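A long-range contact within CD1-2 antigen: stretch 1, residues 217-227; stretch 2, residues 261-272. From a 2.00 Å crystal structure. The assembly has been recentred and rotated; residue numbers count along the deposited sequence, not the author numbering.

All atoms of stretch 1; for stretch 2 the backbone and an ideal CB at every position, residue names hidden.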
# COMPACT_ATOMS: atom_id res chain seq x y z
N ARG A 217 -9.05 -0.92 7.89
CA ARG A 217 -8.00 -1.92 7.86
C ARG A 217 -7.63 -2.60 9.18
O ARG A 217 -7.27 -3.79 9.17
CB ARG A 217 -6.72 -1.27 7.29
CG ARG A 217 -5.61 -2.26 6.82
CD ARG A 217 -4.40 -1.46 6.37
NE ARG A 217 -3.43 -2.24 5.60
CZ ARG A 217 -2.42 -2.95 6.12
NH1 ARG A 217 -2.27 -3.03 7.44
NH2 ARG A 217 -1.57 -3.61 5.32
N PRO A 218 -7.55 -1.83 10.31
CA PRO A 218 -7.10 -2.48 11.55
C PRO A 218 -8.04 -3.60 11.97
O PRO A 218 -9.26 -3.47 11.83
CB PRO A 218 -7.17 -1.34 12.57
CG PRO A 218 -6.95 -0.11 11.73
CD PRO A 218 -7.73 -0.38 10.50
N ILE A 219 -7.49 -4.70 12.45
CA ILE A 219 -8.29 -5.88 12.85
C ILE A 219 -7.40 -6.78 13.71
O ILE A 219 -6.15 -6.71 13.61
CB ILE A 219 -8.81 -6.65 11.59
CG1 ILE A 219 -9.97 -7.62 11.93
CG2 ILE A 219 -7.67 -7.35 10.85
CD1 ILE A 219 -10.56 -8.26 10.68
N ALA A 220 -8.02 -7.57 14.59
CA ALA A 220 -7.23 -8.54 15.32
C ALA A 220 -7.95 -9.88 15.27
O ALA A 220 -9.13 -9.98 15.60
CB ALA A 220 -6.97 -8.12 16.72
N VAL A 221 -7.21 -10.89 14.85
CA VAL A 221 -7.72 -12.25 14.66
C VAL A 221 -6.91 -13.15 15.57
O VAL A 221 -5.66 -13.19 15.46
CB VAL A 221 -7.53 -12.70 13.23
CG1 VAL A 221 -8.04 -14.14 13.07
CG2 VAL A 221 -8.24 -11.74 12.25
N THR A 222 -7.59 -13.83 16.50
CA THR A 222 -6.91 -14.74 17.41
C THR A 222 -7.54 -16.13 17.35
O THR A 222 -8.68 -16.29 16.89
CB THR A 222 -6.86 -14.20 18.86
OG1 THR A 222 -8.19 -14.00 19.35
CG2 THR A 222 -6.09 -12.84 18.94
N TRP A 223 -6.77 -17.13 17.77
CA TRP A 223 -7.26 -18.48 17.87
C TRP A 223 -7.56 -18.75 19.30
O TRP A 223 -6.85 -18.27 20.17
CB TRP A 223 -6.20 -19.44 17.36
CG TRP A 223 -6.17 -19.43 15.86
CD1 TRP A 223 -5.35 -18.68 15.04
CD2 TRP A 223 -7.01 -20.20 15.00
NE1 TRP A 223 -5.65 -18.93 13.72
CE2 TRP A 223 -6.66 -19.87 13.67
CE3 TRP A 223 -8.03 -21.13 15.22
CZ2 TRP A 223 -7.30 -20.44 12.58
CZ3 TRP A 223 -8.66 -21.70 14.12
CH2 TRP A 223 -8.31 -21.34 12.83
N LEU A 224 -8.63 -19.49 19.55
CA LEU A 224 -8.95 -19.93 20.90
C LEU A 224 -8.85 -21.45 20.96
O LEU A 224 -9.32 -22.14 20.04
CB LEU A 224 -10.35 -19.45 21.33
CG LEU A 224 -10.70 -17.96 21.26
CD1 LEU A 224 -12.21 -17.81 21.20
CD2 LEU A 224 -10.16 -17.21 22.42
N ARG A 225 -8.18 -21.95 22.00
CA ARG A 225 -8.07 -23.39 22.27
C ARG A 225 -8.85 -23.63 23.57
O ARG A 225 -8.50 -23.07 24.62
CB ARG A 225 -6.59 -23.81 22.41
CG ARG A 225 -6.36 -25.23 22.88
CD ARG A 225 -4.88 -25.52 23.19
NE ARG A 225 -3.99 -25.31 22.03
CZ ARG A 225 -2.95 -24.46 22.01
NH1 ARG A 225 -2.64 -23.74 23.08
NH2 ARG A 225 -2.21 -24.35 20.91
N ASP A 226 -9.93 -24.39 23.46
CA ASP A 226 -10.98 -24.50 24.49
C ASP A 226 -11.58 -23.18 25.01
O ASP A 226 -12.24 -23.17 26.04
CB ASP A 226 -10.53 -25.44 25.60
CG ASP A 226 -10.32 -26.84 25.06
OD1 ASP A 226 -11.15 -27.22 24.16
OD2 ASP A 226 -9.34 -27.55 25.48
N GLY A 227 -11.40 -22.10 24.26
CA GLY A 227 -12.00 -20.80 24.56
C GLY A 227 -11.03 -19.81 25.19
O GLY A 227 -11.39 -18.66 25.47
N UNK A 261 -6.48 -34.16 19.12
CA UNK A 261 -5.79 -33.77 20.35
C UNK A 261 -6.72 -33.56 21.56
O UNK A 261 -6.25 -33.50 22.71
CB UNK A 261 -5.00 -32.48 20.09
N UNK A 262 -8.02 -33.48 21.30
CA UNK A 262 -9.01 -33.34 22.38
C UNK A 262 -9.28 -31.91 22.81
O UNK A 262 -9.87 -31.67 23.88
CB UNK A 262 -8.55 -34.14 23.60
N UNK A 263 -8.85 -30.96 21.98
CA UNK A 263 -9.13 -29.55 22.16
C UNK A 263 -10.15 -29.11 21.11
O UNK A 263 -10.19 -29.66 20.00
CB UNK A 263 -7.85 -28.72 22.07
N UNK A 264 -11.00 -28.16 21.46
CA UNK A 264 -11.88 -27.54 20.50
C UNK A 264 -11.23 -26.24 20.08
O UNK A 264 -10.68 -25.54 20.93
CB UNK A 264 -13.28 -27.32 21.07
N UNK A 265 -11.28 -25.92 18.79
CA UNK A 265 -10.72 -24.68 18.27
C UNK A 265 -11.77 -23.72 17.64
O UNK A 265 -12.83 -24.15 17.15
CB UNK A 265 -9.65 -25.02 17.23
N UNK A 266 -11.48 -22.42 17.71
CA UNK A 266 -12.27 -21.37 17.08
C UNK A 266 -11.39 -20.16 16.79
O UNK A 266 -10.47 -19.88 17.58
CB UNK A 266 -13.45 -20.97 17.97
N UNK A 267 -11.69 -19.49 15.67
CA UNK A 267 -11.12 -18.20 15.28
C UNK A 267 -12.00 -17.06 15.84
O UNK A 267 -13.20 -17.11 15.65
CB UNK A 267 -11.00 -18.10 13.76
N UNK A 268 -11.41 -16.09 16.53
CA UNK A 268 -12.13 -14.93 17.01
C UNK A 268 -11.58 -13.66 16.33
O UNK A 268 -10.35 -13.48 16.22
CB UNK A 268 -12.02 -14.83 18.53
N UNK A 269 -12.50 -12.83 15.84
CA UNK A 269 -12.16 -11.62 15.06
C UNK A 269 -12.70 -10.41 15.77
O UNK A 269 -13.90 -10.32 16.08
CB UNK A 269 -12.72 -11.69 13.64
N UNK A 270 -11.80 -9.48 16.06
CA UNK A 270 -12.17 -8.23 16.72
C UNK A 270 -11.96 -7.16 15.64
O UNK A 270 -10.93 -7.14 14.94
CB UNK A 270 -11.35 -7.96 17.98
N UNK A 271 -12.98 -6.33 15.42
CA UNK A 271 -12.96 -5.27 14.42
C UNK A 271 -13.85 -4.16 14.92
O UNK A 271 -14.88 -4.43 15.53
CB UNK A 271 -13.41 -5.77 13.05
N UNK A 272 -13.44 -2.92 14.71
CA UNK A 272 -14.18 -1.79 15.28
C UNK A 272 -15.63 -1.69 14.76
O UNK A 272 -16.50 -1.19 15.46
CB UNK A 272 -13.44 -0.49 14.97

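Position 261 has nothing of stretch 1 within 5.5 Å of its ideal CB, so many residues would fit; it is Asp-261. Position 262, with phi/psi of 87/15°, would jam a CB against the preceding carbonyl O, which calls for glycine: Gly-262.

At 263 the CB points toward stretch 1, 3.9 Å from both Arg-225 CG and Asp-226 OD2. A flat or polar side chain would suit this mixture of aliphatic stem and carboxylate. The residue is His-263: Arg-225 CD lies 4.0 Å from the centroid of its ring, 10° off the normal, a CH-pi contact.

Position 264 has room for a CB, 3.8 Å from Asp-226 OD1, so small residues are possible. It is Gly-264, whose N donates to Asp-226 OD1 (2.9 Å, 177°) while its O accepts from Asp-226 N (2.9 Å).

From 265 to 270 the backbone pairs antiparallel with 220-225, and side chains alternate between faces. Position 265 shares its face with Trp-223 and Arg-225; a long side chain carrying an acceptor could meet the arginine. Tyr-265 does so: Arg-225 NE donates to Tyr-265 OH (3.3 Å, 160°), and that hydroxyl donates to Asp-261 OD2 (2.9 Å).

Position 266 lies on the Leu-224 face, its CB 4.7 Å from Leu-224 CD1, where small or apolar residues suit. Ala-266 adds only a methyl on this face; Ala-266 O accepts from Leu-224 N (2.7 Å).

Position 267 has its CB 4.3 Å from Trp-223 CZ3 and 5.0 Å from Val-221 CG1, favouring a compact apolar group. Cys-267 puts SG 3.4 Å from Val-221 CG1 and CB over one face of the indole; it is covalently bonded elsewhere in the structure.

At 268 the CB is 4.0 Å from Leu-224 CD1; long or apolar chains could cover the leucine. Arg-268 lays a guanidinium face over Leu-224 CD2, 3.7 Å from NH2.

Position 269, near Val-221 CG2 (4.7 Å from the ideal CB) and Ile-219 CD1 (5.0 Å), suits a branched aliphatic. Val-269 CG1 reaches Ile-219 CD1 at 3.5 Å.

Position 270 faces little beyond Ala-220, so many residues fit; in Gln-270, OE1 comes 3.8 Å from Ala-220 CB.

At 271 the CB is 4.1 Å from Ile-219 CG1; aromatic or aliphatic groups would suit. His-271 sets its ring edge against Ile-219, CD2 to CG1 3.9 Å.

Position 272 is unconstrained by stretch 1; Cys-272 N donates to a water that donates to Pro-218 O.

Stretch 2, residues 261-272: DGHGYACRVQHC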
# COMPACT_ATOMS: atom_id res chain seq x y z
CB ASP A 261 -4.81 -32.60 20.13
CG ASP A 261 -5.50 -31.30 19.76
OD1 ASP A 261 -6.75 -31.25 19.68
OD2 ASP A 261 -4.76 -30.31 19.55
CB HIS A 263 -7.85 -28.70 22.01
CG HIS A 263 -6.78 -29.04 23.00
ND1 HIS A 263 -5.49 -29.37 22.62
CD2 HIS A 263 -6.80 -29.12 24.35
CE1 HIS A 263 -4.77 -29.63 23.69
NE2 HIS A 263 -5.54 -29.49 24.76
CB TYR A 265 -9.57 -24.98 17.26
CG TYR A 265 -8.38 -25.66 17.94
CD1 TYR A 265 -8.27 -27.05 17.98
CD2 TYR A 265 -7.38 -24.91 18.54
CE1 TYR A 265 -7.18 -27.66 18.60
CE2 TYR A 265 -6.31 -25.51 19.15
CZ TYR A 265 -6.20 -26.87 19.17
OH TYR A 265 -5.13 -27.43 19.80
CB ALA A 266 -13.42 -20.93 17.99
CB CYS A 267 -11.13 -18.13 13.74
SG CYS A 267 -10.30 -16.70 13.13
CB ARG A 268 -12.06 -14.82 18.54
CG ARG A 268 -12.87 -13.61 19.10
CD ARG A 268 -13.24 -13.72 20.55
NE ARG A 268 -12.11 -13.51 21.44
CZ ARG A 268 -12.03 -13.97 22.69
NH1 ARG A 268 -13.02 -14.66 23.25
NH2 ARG A 268 -10.93 -13.73 23.39
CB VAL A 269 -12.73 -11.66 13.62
CG1 VAL A 269 -12.13 -10.55 12.80
CG2 VAL A 269 -12.42 -12.97 12.93
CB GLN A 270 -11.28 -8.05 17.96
CG GLN A 270 -11.30 -6.63 18.63
CD GLN A 270 -10.24 -6.49 19.75
OE1 GLN A 270 -9.17 -7.13 19.71
NE2 GLN A 270 -10.56 -5.69 20.77
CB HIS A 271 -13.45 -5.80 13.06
CG HIS A 271 -13.24 -4.81 11.94
ND1 HIS A 271 -14.25 -3.99 11.47
CD2 HIS A 271 -12.13 -4.46 11.24
CE1 HIS A 271 -13.78 -3.22 10.51
NE2 HIS A 271 -12.50 -3.49 10.34
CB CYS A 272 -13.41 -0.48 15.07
SG CYS A 272 -13.31 0.04 13.34
O HOH W 1 -10.85 -2.32 13.89
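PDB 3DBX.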